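Long-range contacts in putative cathepsin d (Ixodes ricinus, PDB 5N7Q), which probably cleaves proteins as an aspartic endopeptidase of the pepsin-like A1 family, and is captured here with the inhibitor pepstatin A bound: residues V201-V207 with P268-I274; T230-P236 with L311-V317; V240-N244 with S300-G304. All coordinates share one frame; numbering follows the deposited sequence. Where two conformers were deposited one is given.

Contact 1: residues V201-V207 with P268-I274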
ATOM      1  N   VAL A 201      13.274  -2.172 -12.464  1.00  9.88           N
ATOM      2  CA  VAL A 201      12.386  -2.737 -13.487  1.00 10.33           C
ATOM      3  C   VAL A 201      13.084  -2.654 -14.861  1.00 10.02           C
ATOM      4  O   VAL A 201      13.733  -1.643 -15.170  1.00 10.29           O
ATOM      5  CB  VAL A 201      11.035  -1.994 -13.485  1.00 11.10           C
ATOM      6  CG1 VAL A 201      10.190  -2.358 -14.692  1.00 10.90           C
ATOM      7  CG2 VAL A 201      10.305  -2.276 -12.167  1.00 11.35           C
ATOM      8  N   ASP A 202      12.923  -3.708 -15.653  1.00 10.37           N
ATOM      9  CA  ASP A 202      13.591  -3.803 -16.957  1.00 10.75           C
ATOM     10  C   ASP A 202      12.856  -3.070 -18.061  1.00 11.03           C
ATOM     11  O   ASP A 202      13.523  -2.602 -18.977  1.00 11.70           O
ATOM     12  CB  ASP A 202      13.745  -5.252 -17.398  1.00 11.54           C
ATOM     13  CG  ASP A 202      14.546  -6.103 -16.420  1.00 13.02           C
ATOM     14  OD1 ASP A 202      15.373  -5.576 -15.658  1.00 16.35           O
ATOM     15  OD2 ASP A 202      14.318  -7.331 -16.401  1.00 15.08           O
ATOM     16  N   GLY A 203      11.521  -3.063 -18.029  1.00 10.78           N
ATOM     17  CA  GLY A 203      10.729  -2.368 -19.045  1.00 10.76           C
ATOM     18  C   GLY A 203       9.252  -2.396 -18.761  1.00 10.85           C
ATOM     19  O   GLY A 203       8.791  -3.121 -17.879  1.00 11.28           O
ATOM     20  N   VAL A 204       8.516  -1.575 -19.504  1.00 11.10           N
ATOM     21  CA  VAL A 204       7.061  -1.492 -19.405  1.00 12.11           C
ATOM     22  C   VAL A 204       6.580  -1.402 -20.845  1.00 12.10           C
ATOM     23  O   VAL A 204       7.184  -0.660 -21.632  1.00 13.65           O
ATOM     24  CB  VAL A 204       6.620  -0.240 -18.613  1.00 12.96           C
ATOM     25  CG1 VAL A 204       5.097  -0.130 -18.554  1.00 14.42           C
ATOM     26  CG2 VAL A 204       7.183  -0.242 -17.202  1.00 12.82           C
ATOM     27  N   LYS A 205       5.575  -2.167 -21.224  1.00 12.44           N
ATOM     28  CA  LYS A 205       5.112  -2.115 -22.621  1.00 12.76           C
ATOM     29  C   LYS A 205       3.654  -2.428 -22.749  1.00 12.80           C
ATOM     30  O   LYS A 205       3.061  -3.048 -21.863  1.00 12.53           O
ATOM     31  CB  LYS A 205       5.906  -3.090 -23.486  1.00 13.48           C
ATOM     32  CG  LYS A 205       5.690  -4.557 -23.163  1.00 14.29           C
ATOM     33  CD  LYS A 205       6.507  -5.469 -24.066  1.00 16.02           C
ATOM     34  CE  LYS A 205       6.425  -6.912 -23.575  1.00 17.43           C
ATOM     35  NZ  LYS A 205       7.298  -7.843 -24.337  1.00 19.91           N
ATOM     36  N   SER A 206       3.084  -2.009 -23.877  1.00 12.65           N
ATOM     37  CA  SER A 206       1.746  -2.417 -24.265  1.00 13.49           C
ATOM     38  C   SER A 206       1.783  -2.698 -25.748  1.00 14.07           C
ATOM     39  O   SER A 206       2.362  -1.909 -26.507  1.00 13.82           O
ATOM     40  CB  SER A 206       0.744  -1.311 -23.969  1.00 13.39           C
ATOM     41  OG  SER A 206      -0.567  -1.815 -24.174  1.00 13.74           O
ATOM     42  N   VAL A 207       1.217  -3.822 -26.153  1.00 14.48           N
ATOM     43  CA  VAL A 207       1.266  -4.270 -27.542  1.00 16.48           C
ATOM     44  C   VAL A 207      -0.170  -4.550 -27.947  1.00 17.69           C
ATOM     45  O   VAL A 207      -0.738  -5.575 -27.592  1.00 19.53           O
ATOM     46  CB  VAL A 207       2.131  -5.538 -27.679  1.00 17.29           C
ATOM     47  CG1 VAL A 207       2.309  -5.908 -29.148  1.00 18.21           C
ATOM     48  CG2 VAL A 207       3.473  -5.353 -26.986  1.00 17.60           C
ATOM     49  N   PRO A 268      -5.614  -3.091 -24.751  1.00 11.89           N
ATOM     50  CA  PRO A 268      -4.533  -4.070 -24.670  1.00 12.48           C
ATOM     51  C   PRO A 268      -3.980  -4.305 -23.268  1.00 12.31           C
ATOM     52  O   PRO A 268      -4.109  -3.458 -22.378  1.00 11.35           O
ATOM     53  CB  PRO A 268      -3.455  -3.438 -25.558  1.00 13.15           C
ATOM     54  CG  PRO A 268      -3.645  -1.986 -25.338  1.00 13.22           C
ATOM     55  CD  PRO A 268      -5.124  -1.770 -25.191  1.00 12.76           C
ATOM     56  N   ASN A 269      -3.348  -5.452 -23.079  1.00 12.21           N
ATOM     57  CA  ASN A 269      -2.603  -5.707 -21.847  1.00 12.44           C
ATOM     58  C   ASN A 269      -1.445  -4.707 -21.722  1.00 12.27           C
ATOM     59  O   ASN A 269      -0.930  -4.192 -22.734  1.00 13.06           O
ATOM     60  CB  ASN A 269      -2.083  -7.153 -21.799  1.00 13.11           C
ATOM     61  CG  ASN A 269      -3.206  -8.195 -21.737  1.00 14.44           C
ATOM     62  OD1 ASN A 269      -4.368  -7.877 -21.564  1.00 13.30           O
ATOM     63  ND2 ASN A 269      -2.844  -9.471 -21.923  1.00 17.59           N
ATOM     64  N   VAL A 270      -1.036  -4.443 -20.480  1.00 12.07           N
ATOM     65  CA  VAL A 270       0.174  -3.677 -20.163  1.00 11.58           C
ATOM     66  C   VAL A 270       1.084  -4.573 -19.331  1.00 12.15           C
ATOM     67  O   VAL A 270       0.633  -5.212 -18.394  1.00 12.91           O
ATOM     68  CB  VAL A 270      -0.161  -2.380 -19.419  1.00 12.00           C
ATOM     69  CG1 VAL A 270       1.071  -1.616 -18.985  1.00 12.65           C
ATOM     70  CG2 VAL A 270      -1.023  -1.462 -20.290  1.00 11.64           C
ATOM     71  N   THR A 271       2.364  -4.628 -19.690  1.00 11.72           N
ATOM     72  CA  THR A 271       3.289  -5.618 -19.121  1.00 12.07           C
ATOM     73  C   THR A 271       4.505  -4.960 -18.497  1.00 11.88           C
ATOM     74  O   THR A 271       5.151  -4.112 -19.129  1.00 11.82           O
ATOM     75  CB  THR A 271       3.722  -6.592 -20.212  1.00 12.91           C
ATOM     76  OG1 THR A 271       2.567  -7.209 -20.785  1.00 14.84           O
ATOM     77  CG2 THR A 271       4.677  -7.671 -19.663  1.00 12.89           C
ATOM     78  N   PHE A 272       4.848  -5.382 -17.269  1.00 11.21           N
ATOM     79  CA  PHE A 272       6.052  -4.957 -16.538  1.00 11.57           C
ATOM     80  C   PHE A 272       7.018  -6.114 -16.531  1.00 11.33           C
ATOM     81  O   PHE A 272       6.635  -7.244 -16.223  1.00 11.51           O
ATOM     82  CB  PHE A 272       5.715  -4.574 -15.087  1.00 11.25           C
ATOM     83  CG  PHE A 272       4.975  -3.285 -14.982  1.00 11.24           C
ATOM     84  CD1 PHE A 272       3.616  -3.243 -15.302  1.00 11.60           C
ATOM     85  CD2 PHE A 272       5.614  -2.110 -14.601  1.00 10.82           C
ATOM     86  CE1 PHE A 272       2.928  -2.040 -15.255  1.00 11.90           C
ATOM     87  CE2 PHE A 272       4.927  -0.911 -14.558  1.00 11.46           C
ATOM     88  CZ  PHE A 272       3.591  -0.876 -14.888  1.00 11.43           C
ATOM     89  N   THR A 273       8.249  -5.862 -16.958  1.00 10.59           N
ATOM     90  CA  THR A 273       9.278  -6.894 -16.981  1.00 10.98           C
ATOM     91  C   THR A 273      10.182  -6.669 -15.778  1.00 10.60           C
ATOM     92  O   THR A 273      10.784  -5.613 -15.631  1.00 10.20           O
ATOM     93  CB  THR A 273      10.078  -6.884 -18.288  1.00 11.22           C
ATOM     94  OG1 THR A 273       9.187  -7.178 -19.380  1.00 13.07           O
ATOM     95  CG2 THR A 273      11.184  -7.970 -18.228  1.00 11.66           C
ATOM     96  N   ILE A 274      10.277  -7.681 -14.915  1.00 10.31           N
ATOM     97  CA  ILE A 274      11.010  -7.584 -13.663  1.00 10.41           C
ATOM     98  C   ILE A 274      11.818  -8.857 -13.522  1.00 10.73           C
ATOM     99  O   ILE A 274      11.280  -9.945 -13.673  1.00 10.95           O
ATOM    100  CB  ILE A 274      10.048  -7.445 -12.442  1.00 10.60           C
ATOM    101  CG1 ILE A 274       9.034  -6.300 -12.675  1.00 10.93           C
ATOM    102  CG2 ILE A 274      10.858  -7.275 -11.170  1.00 11.47           C
ATOM    103  CD1 ILE A 274       7.932  -6.239 -11.620  1.00 11.10           C
TER
HETATM  104  O   HOH W   1       0.261  -5.926 -24.509  1.00 17.88           O
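V201 begins the pairing by laying CG1 against the carbonyl oxygen of T273, and the next residue grips that same oxygen: D202 N donates to T273 O over 2.9 Å. The D202 side chain crosses that of T273 at about a right angle, OD2 lying 3.7 Å from T273 CG2, while OD2 itself is held by the backbone N of G276. G203 then takes a nearly straight bond from T273 N to its O (2.9 Å, 176° at the hydrogen). At V204 the side chain lies beside F272, both pointing the same way; CG1, anti to the backbone N, sits over the ring face 4.2 Å from the F272 centroid, and V204 CG2 touches F272 CE2, 3.5 Å away. K205 exchanges two backbone bonds with T271 and runs its CG past T271 CB, its extended chain ending in a salt bridge with E278. S206 turns back to the side of V204: OG donates to N269 O at 2.8 Å, tilted out of that carbonyl's plane, and touches the P268 ring at CG. At V207 the backbone N reaches N269 O through water 1, and N269 O thus receives two donors. D202 and G203 both facing T273 make a classic beta bulge, set in an antiparallel strand pair where 270-274 lies between 198-206 and 277-281.

Contact 2: residues T230-P236 with L311-V317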
ATOM      1  N   THR A 230      -0.877   2.401  -2.070  1.00  7.90           N
ATOM      2  CA  THR A 230      -1.230   3.156  -3.274  1.00  8.37           C
ATOM      3  C   THR A 230      -2.275   2.339  -4.025  1.00  8.19           C
ATOM      4  O   THR A 230      -2.107   1.126  -4.197  1.00  8.51           O
ATOM      5  CB  THR A 230       0.023   3.461  -4.115  1.00  8.73           C
ATOM      6  OG1 THR A 230       0.735   4.501  -3.416  1.00  9.61           O
ATOM      7  CG2 THR A 230      -0.315   3.935  -5.537  1.00  9.36           C
ATOM      8  N   SER A 231      -3.347   2.994  -4.496  1.00  8.01           N
ATOM      9  CA  SER A 231      -4.414   2.262  -5.166  1.00  8.30           C
ATOM     10  C   SER A 231      -4.035   1.798  -6.575  1.00  8.14           C
ATOM     11  O   SER A 231      -4.345   0.675  -7.002  1.00  7.62           O
ATOM     12  CB  SER A 231      -5.637   3.163  -5.316  1.00  8.38           C
ATOM     13  OG  SER A 231      -6.086   3.637  -4.054  1.00  8.97           O
ATOM     14  N   LEU A 232      -3.434   2.705  -7.332  1.00  8.67           N
ATOM     15  CA  LEU A 232      -3.188   2.511  -8.753  1.00  8.97           C
ATOM     16  C   LEU A 232      -1.718   2.188  -9.003  1.00  9.22           C
ATOM     17  O   LEU A 232      -1.000   1.739  -8.094  1.00  9.35           O
ATOM     18  CB  LEU A 232      -3.670   3.749  -9.543  1.00  9.33           C
ATOM     19  CG  LEU A 232      -5.114   4.158  -9.311  1.00  9.52           C
ATOM     20  CD1 LEU A 232      -5.446   5.327 -10.239  1.00 10.14           C
ATOM     21  CD2 LEU A 232      -6.098   3.006  -9.482  1.00  9.62           C
ATOM     22  N   ILE A 233      -1.282   2.341 -10.243  1.00  8.76           N
ATOM     23  CA  ILE A 233       0.131   2.365 -10.598  1.00  8.19           C
ATOM     24  C   ILE A 233       0.448   3.800 -10.926  1.00  8.29           C
ATOM     25  O   ILE A 233      -0.265   4.421 -11.734  1.00  8.86           O
ATOM     26  CB  ILE A 233       0.456   1.413 -11.755  1.00  8.06           C
ATOM     27  CG1 ILE A 233       0.265  -0.032 -11.296  1.00  8.01           C
ATOM     28  CG2 ILE A 233       1.862   1.673 -12.321  1.00  8.14           C
ATOM     29  CD1 ILE A 233       0.342  -1.061 -12.373  1.00  8.21           C
ATOM     30  N   THR A 234       1.495   4.335 -10.331  1.00  8.83           N
ATOM     31  CA  THR A 234       1.963   5.686 -10.678  1.00  8.75           C
ATOM     32  C   THR A 234       3.236   5.548 -11.458  1.00  9.23           C
ATOM     33  O   THR A 234       3.964   4.568 -11.327  1.00  9.45           O
ATOM     34  CB  THR A 234       2.167   6.631  -9.493  1.00  9.01           C
ATOM     35  OG1 THR A 234       3.407   6.341  -8.827  1.00  9.57           O
ATOM     36  CG2 THR A 234       1.033   6.492  -8.449  1.00  9.19           C
ATOM     37  N   GLY A 235       3.499   6.541 -12.293  1.00  9.61           N
ATOM     38  CA  GLY A 235       4.756   6.612 -13.013  1.00  9.77           C
ATOM     39  C   GLY A 235       5.181   8.021 -13.354  1.00  9.90           C
ATOM     40  O   GLY A 235       4.431   8.967 -13.138  1.00 10.96           O
ATOM     41  N   PRO A 236       6.385   8.155 -13.927  1.00 10.53           N
ATOM     42  CA  PRO A 236       6.836   9.450 -14.429  1.00 10.72           C
ATOM     43  C   PRO A 236       5.760  10.038 -15.356  1.00 10.84           C
ATOM     44  O   PRO A 236       5.326   9.339 -16.272  1.00 10.21           O
ATOM     45  CB  PRO A 236       8.109   9.086 -15.216  1.00 11.17           C
ATOM     46  CG  PRO A 236       8.613   7.843 -14.566  1.00 11.28           C
ATOM     47  CD  PRO A 236       7.358   7.083 -14.231  1.00 10.86           C
ATOM     48  N   LEU A 311      10.352   7.282 -10.424  1.00 14.37           N
ATOM     49  CA  LEU A 311      10.071   5.879 -10.251  1.00 14.21           C
ATOM     50  C   LEU A 311       8.604   5.601 -10.430  1.00 12.59           C
ATOM     51  O   LEU A 311       7.769   6.509 -10.524  1.00 13.40           O
ATOM     52  CB  LEU A 311      10.600   5.315  -8.917  1.00 16.04           C
ATOM     53  CG  LEU A 311      10.048   5.924  -7.629  1.00 15.94           C
ATOM     54  CD1 LEU A 311       8.685   5.355  -7.286  1.00 16.16           C
ATOM     55  CD2 LEU A 311      10.962   5.698  -6.436  1.00 17.01           C
ATOM     56  N   TRP A 312       8.327   4.327 -10.596  1.00 10.59           N
ATOM     57  CA  TRP A 312       6.969   3.832 -10.709  1.00 10.32           C
ATOM     58  C   TRP A 312       6.550   3.273  -9.375  1.00 10.04           C
ATOM     59  O   TRP A 312       7.312   2.534  -8.726  1.00 11.09           O
ATOM     60  CB  TRP A 312       6.895   2.697 -11.737  1.00 10.81           C
ATOM     61  CG  TRP A 312       7.214   3.124 -13.159  1.00 11.17           C
ATOM     62  CD1 TRP A 312       8.447   3.396 -13.679  1.00 11.65           C
ATOM     63  CD2 TRP A 312       6.279   3.292 -14.246  1.00 11.19           C
ATOM     64  NE1 TRP A 312       8.346   3.718 -15.015  1.00 12.23           N
ATOM     65  CE2 TRP A 312       7.027   3.671 -15.387  1.00 11.55           C
ATOM     66  CE3 TRP A 312       4.888   3.153 -14.361  1.00 11.67           C
ATOM     67  CZ2 TRP A 312       6.422   3.930 -16.624  1.00 12.20           C
ATOM     68  CZ3 TRP A 312       4.297   3.408 -15.589  1.00 12.56           C
ATOM     69  CH2 TRP A 312       5.070   3.776 -16.705  1.00 12.29           C
ATOM     70  N   ILE A 313       5.355   3.624  -8.934  1.00  9.14           N
ATOM     71  CA  ILE A 313       4.792   2.989  -7.740  1.00  8.81           C
ATOM     72  C   ILE A 313       3.824   1.902  -8.197  1.00  8.28           C
ATOM     73  O   ILE A 313       2.802   2.202  -8.858  1.00  8.49           O
ATOM     74  CB  ILE A 313       4.060   3.974  -6.818  1.00  9.36           C
ATOM     75  CG1 ILE A 313       4.993   5.098  -6.304  1.00  9.55           C
ATOM     76  CG2 ILE A 313       3.451   3.204  -5.649  1.00  9.11           C
ATOM     77  CD1 ILE A 313       4.295   6.170  -5.472  1.00 10.14           C
ATOM     78  N   LEU A 314       4.152   0.665  -7.877  1.00  7.75           N
ATOM     79  CA  LEU A 314       3.295  -0.484  -8.147  1.00  7.91           C
ATOM     80  C   LEU A 314       2.372  -0.666  -6.948  1.00  7.32           C
ATOM     81  O   LEU A 314       2.746  -1.212  -5.932  1.00  6.91           O
ATOM     82  CB  LEU A 314       4.151  -1.719  -8.427  1.00  8.53           C
ATOM     83  CG  LEU A 314       5.152  -1.619  -9.591  1.00  9.11           C
ATOM     84  CD1 LEU A 314       5.803  -2.950  -9.867  1.00  9.88           C
ATOM     85  CD2 LEU A 314       4.461  -1.095 -10.835  1.00  9.65           C
ATOM     86  N   GLY A 315       1.170  -0.123  -7.059  1.00  6.98           N
ATOM     87  CA  GLY A 315       0.144  -0.195  -6.032  1.00  7.12           C
ATOM     88  C   GLY A 315      -0.793  -1.362  -6.260  1.00  6.88           C
ATOM     89  O   GLY A 315      -0.420  -2.349  -6.901  1.00  7.08           O
ATOM     90  N   ASP A 316      -2.004  -1.253  -5.696  1.00  6.95           N
ATOM     91  CA  ASP A 316      -2.920  -2.380  -5.591  1.00  7.51           C
ATOM     92  C   ASP A 316      -3.320  -2.946  -6.958  1.00  7.64           C
ATOM     93  O   ASP A 316      -3.594  -4.134  -7.094  1.00  7.75           O
ATOM     94  CB  ASP A 316      -4.177  -2.004  -4.803  1.00  8.02           C
ATOM     95  CG  ASP A 316      -3.892  -1.471  -3.403  1.00  8.34           C
ATOM     96  OD1 ASP A 316      -2.821  -1.832  -2.825  1.00  8.37           O
ATOM     97  OD2 ASP A 316      -4.748  -0.702  -2.870  1.00  9.50           O
ATOM     98  N   VAL A 317      -3.349  -2.108  -7.989  1.00  7.59           N
ATOM     99  CA  VAL A 317      -3.599  -2.616  -9.355  1.00  7.77           C
ATOM    100  C   VAL A 317      -2.641  -3.754  -9.736  1.00  7.81           C
ATOM    101  O   VAL A 317      -3.044  -4.730 -10.377  1.00  7.35           O
ATOM    102  CB  VAL A 317      -3.523  -1.457 -10.378  1.00  8.09           C
ATOM    103  CG1 VAL A 317      -3.251  -1.966 -11.780  1.00  8.18           C
ATOM    104  CG2 VAL A 317      -4.787  -0.638 -10.305  1.00  9.01           C
TER
HETATM  105  O   HOH W   2       5.486   7.732  -9.808  1.00 11.71           O
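I233 and V317 meet in the tight, fully buried half of this contact, the isoleucine's CD1 3.8 Å from V317 CG1 and its CG2 reaching W312 at the edge of the indole, in plane. Around them the backbone is closely knit. D316 N donates to T230 O (2.8 Å) and V317 N to S231 O (3.1 Å), so the start of helix 316-319 is tied to the loop after D227, and G315 adds a weak bond to L232 O. In the strands, T234 N reaches I313 O on a lone pair, in the carbonyl plane, while I313 N returns to T234 O from above its plane. The side chains of T234 and I313 run side by side, and T234 OG1, at chi1 78°, is wedged 3.2 Å from I313 CB. Over one face of the W312 indole come G235 CA, above the six-membered ring, and P236 CD, 3.6 Å from the centroid of the five-membered ring. The far end is looser: P236 is partly exposed, and instead of a direct bond water 2 links T234 OG1 to L311 O, 2.7 Å from each. T230 OG1 bonds D227, predicted to be catalytic; S231 bonds the bound inhibitor through its backbone and OG, and OG also bonds V16 O. Strand 312-314 lies between 222-226, parallel to it, and 233-235, antiparallel to it, with I313-L314-G315 supplying the two hydrophobic residues and glycine of the psi loop that underlies the active site in pepsin-like proteases.

Contact 3: residues V240-N244 with S300-G304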
ATOM      1  N   VAL A 240       3.576   8.102 -18.377  1.00 10.28           N
ATOM      2  CA  VAL A 240       2.182   7.795 -18.128  1.00  9.77           C
ATOM      3  C   VAL A 240       1.261   8.557 -19.080  1.00  9.68           C
ATOM      4  O   VAL A 240       0.257   8.009 -19.546  1.00  9.76           O
ATOM      5  CB  VAL A 240       1.832   8.054 -16.658  1.00  9.75           C
ATOM      6  CG1 VAL A 240       0.340   7.878 -16.392  1.00  9.73           C
ATOM      7  CG2 VAL A 240       2.642   7.135 -15.747  1.00 10.20           C
ATOM      8  N   ASP A 241       1.615   9.799 -19.392  1.00  9.52           N
ATOM      9  CA  ASP A 241       0.870  10.537 -20.444  1.00  9.98           C
ATOM     10  C   ASP A 241       0.831   9.724 -21.768  1.00  9.86           C
ATOM     11  O   ASP A 241      -0.221   9.550 -22.355  1.00  9.49           O
ATOM     12  CB  ASP A 241       1.492  11.922 -20.701  1.00 10.92           C
ATOM     13  CG  ASP A 241       1.245  12.916 -19.606  1.00 11.53           C
ATOM     14  OD1 ASP A 241       0.385  12.712 -18.717  1.00 12.61           O
ATOM     15  OD2 ASP A 241       1.942  13.964 -19.624  1.00 13.86           O
ATOM     16  N   SER A 242       2.000   9.254 -22.206  1.00 10.08           N
ATOM     17  CA  SER A 242       2.108   8.477 -23.434  0.50 10.46           C
ATOM     18  C   SER A 242       1.392   7.131 -23.367  1.00 10.40           C
ATOM     19  O   SER A 242       0.717   6.729 -24.323  1.00 10.99           O
ATOM     20  CB  SER A 242       3.564   8.285 -23.827  0.50 10.94           C
ATOM     21  OG  SER A 242       4.189   9.544 -24.023  0.50 12.18           O
ATOM     22  N   LEU A 243       1.529   6.429 -22.240  1.00  9.99           N
ATOM     23  CA  LEU A 243       0.810   5.176 -22.071  1.00  9.42           C
ATOM     24  C   LEU A 243      -0.696   5.407 -22.191  1.00  9.88           C
ATOM     25  O   LEU A 243      -1.374   4.686 -22.905  1.00  9.44           O
ATOM     26  CB  LEU A 243       1.161   4.520 -20.733  1.00  9.89           C
ATOM     27  CG  LEU A 243       0.471   3.199 -20.404  1.00  9.91           C
ATOM     28  CD1 LEU A 243       0.631   2.161 -21.495  1.00 10.35           C
ATOM     29  CD2 LEU A 243       1.017   2.666 -19.089  1.00  9.70           C
ATOM     30  N   ASN A 244      -1.198   6.396 -21.468  1.00  9.73           N
ATOM     31  CA  ASN A 244      -2.616   6.724 -21.586  1.00 10.07           C
ATOM     32  C   ASN A 244      -3.048   7.148 -22.984  1.00 10.42           C
ATOM     33  O   ASN A 244      -4.116   6.742 -23.413  1.00 10.69           O
ATOM     34  CB  ASN A 244      -3.039   7.730 -20.514  1.00 10.07           C
ATOM     35  CG  ASN A 244      -3.292   7.051 -19.190  1.00 10.08           C
ATOM     36  OD1 ASN A 244      -4.312   6.357 -19.048  1.00 10.72           O
ATOM     37  ND2 ASN A 244      -2.361   7.164 -18.259  1.00 10.46           N
ATOM     38  N   SER A 300      -8.380   4.974 -15.641  1.00 10.31           N
ATOM     39  CA  SER A 300      -7.162   4.302 -15.996  1.00 10.10           C
ATOM     40  C   SER A 300      -6.312   4.095 -14.750  1.00  9.63           C
ATOM     41  O   SER A 300      -6.049   5.048 -14.017  1.00 10.41           O
ATOM     42  CB  SER A 300      -6.366   5.149 -16.970  1.00 10.08           C
ATOM     43  OG  SER A 300      -5.080   4.575 -17.149  1.00  9.90           O
ATOM     44  N   GLY A 301      -5.851   2.886 -14.556  1.00  9.59           N
ATOM     45  CA  GLY A 301      -5.005   2.565 -13.418  1.00  9.11           C
ATOM     46  C   GLY A 301      -3.560   2.998 -13.542  1.00  9.27           C
ATOM     47  O   GLY A 301      -2.742   2.578 -12.734  1.00  9.66           O
ATOM     48  N   PHE A 302      -3.241   3.820 -14.531  1.00  8.80           N
ATOM     49  CA  PHE A 302      -1.910   4.416 -14.671  1.00  8.54           C
ATOM     50  C   PHE A 302      -2.019   5.905 -14.531  1.00  8.19           C
ATOM     51  O   PHE A 302      -2.637   6.564 -15.381  1.00  8.74           O
ATOM     52  CB  PHE A 302      -1.238   4.015 -15.989  1.00  8.61           C
ATOM     53  CG  PHE A 302      -1.282   2.556 -16.236  1.00  8.83           C
ATOM     54  CD1 PHE A 302      -0.381   1.717 -15.626  1.00  9.19           C
ATOM     55  CD2 PHE A 302      -2.266   2.011 -17.044  1.00  9.23           C
ATOM     56  CE1 PHE A 302      -0.460   0.357 -15.830  1.00  9.40           C
ATOM     57  CE2 PHE A 302      -2.345   0.657 -17.261  1.00  9.34           C
ATOM     58  CZ  PHE A 302      -1.435  -0.181 -16.631  1.00  9.47           C
ATOM     59  N   MET A 303      -1.450   6.462 -13.464  1.00  8.88           N
ATOM     60  CA  MET A 303      -1.505   7.870 -13.152  1.00  9.14           C
ATOM     61  C   MET A 303      -0.097   8.466 -13.002  1.00  9.70           C
ATOM     62  O   MET A 303       0.832   7.808 -12.570  1.00  9.22           O
ATOM     63  CB  MET A 303      -2.350   8.112 -11.910  1.00 10.16           C
ATOM     64  CG  MET A 303      -1.845   7.425 -10.664  1.00 10.85           C
ATOM     65  SD  MET A 303      -2.721   7.924  -9.164  1.00 12.41           S
ATOM     66  CE  MET A 303      -1.939   9.453  -8.720  1.00 12.23           C
ATOM     67  N   GLY A 304       0.047   9.736 -13.319  1.00  9.58           N
ATOM     68  CA  GLY A 304       1.347  10.396 -13.242  1.00 10.30           C
ATOM     69  C   GLY A 304       1.663  10.903 -11.841  1.00 10.70           C
ATOM     70  O   GLY A 304       0.780  11.440 -11.157  1.00 12.35           O
TER
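N244 and S300 face each other between helix 237-247 and strand 295-304, and the asparagine side chain carries the polar half of the contact. Its CB starts out alongside the strand rather than at it, and chi1 of -81° with chi2 of -73° brings the amide across. CG arrives 3.7 Å from S300 OG, and from there the two branches part. OD1 accepts from S300 OG over 2.7 Å, in the carbonyl plane and on a lone pair. ND2 donates to F302 O at 3.0 Å, with that oxygen close to the plane of the amide, and also to V240 O, again 3.0 Å away, one turn back in its own helix. V240 O is thereby held twice, by N244 N and N244 ND2, which reach it from opposite faces of its plane.

S300 OG has a second task: it accepts from F302 N (3.3 Å, 165° at the hydrogen), which closes an ST turn. The apolar half flanks this network. L243 CD2 lies over one face of the F302 ring, 3.9 Å from its centroid, while the ring of Y286 also meets F302. V240 CG1 presses on the strand backbone, 3.4 Å from F302 O, and its CG2 comes near M303 O.

Chemically, the amide is fixed in rotation: its oxygen takes the serine hydroxyl and its nitrogen serves two carbonyls, so a flipped amide would set acceptor against acceptor. A buried polar side chain is thus satisfied from both helix and strand, and pins one to the other.

All three contacts lie in the half of the molecule that carries D227. Along the chain the order is 201-207, 230-236, 240-244, 268-274, 300-304, 311-317, so contact 1 interleaves with the other two while contact 3 falls wholly between the segments of contact 2. Centres of contacts 2 and 3 are about 10 Å apart, and that of contact 1 is about 13 Å from each. Strands 233-235 and 295-304 are neighbours in the sheet, joining contacts 2 and 3 through their backbones. F272 packs against I233, W312, L314 and F302, so one apolar core connects the outlying strand pair of contact 1 to the psi loop beneath the active site.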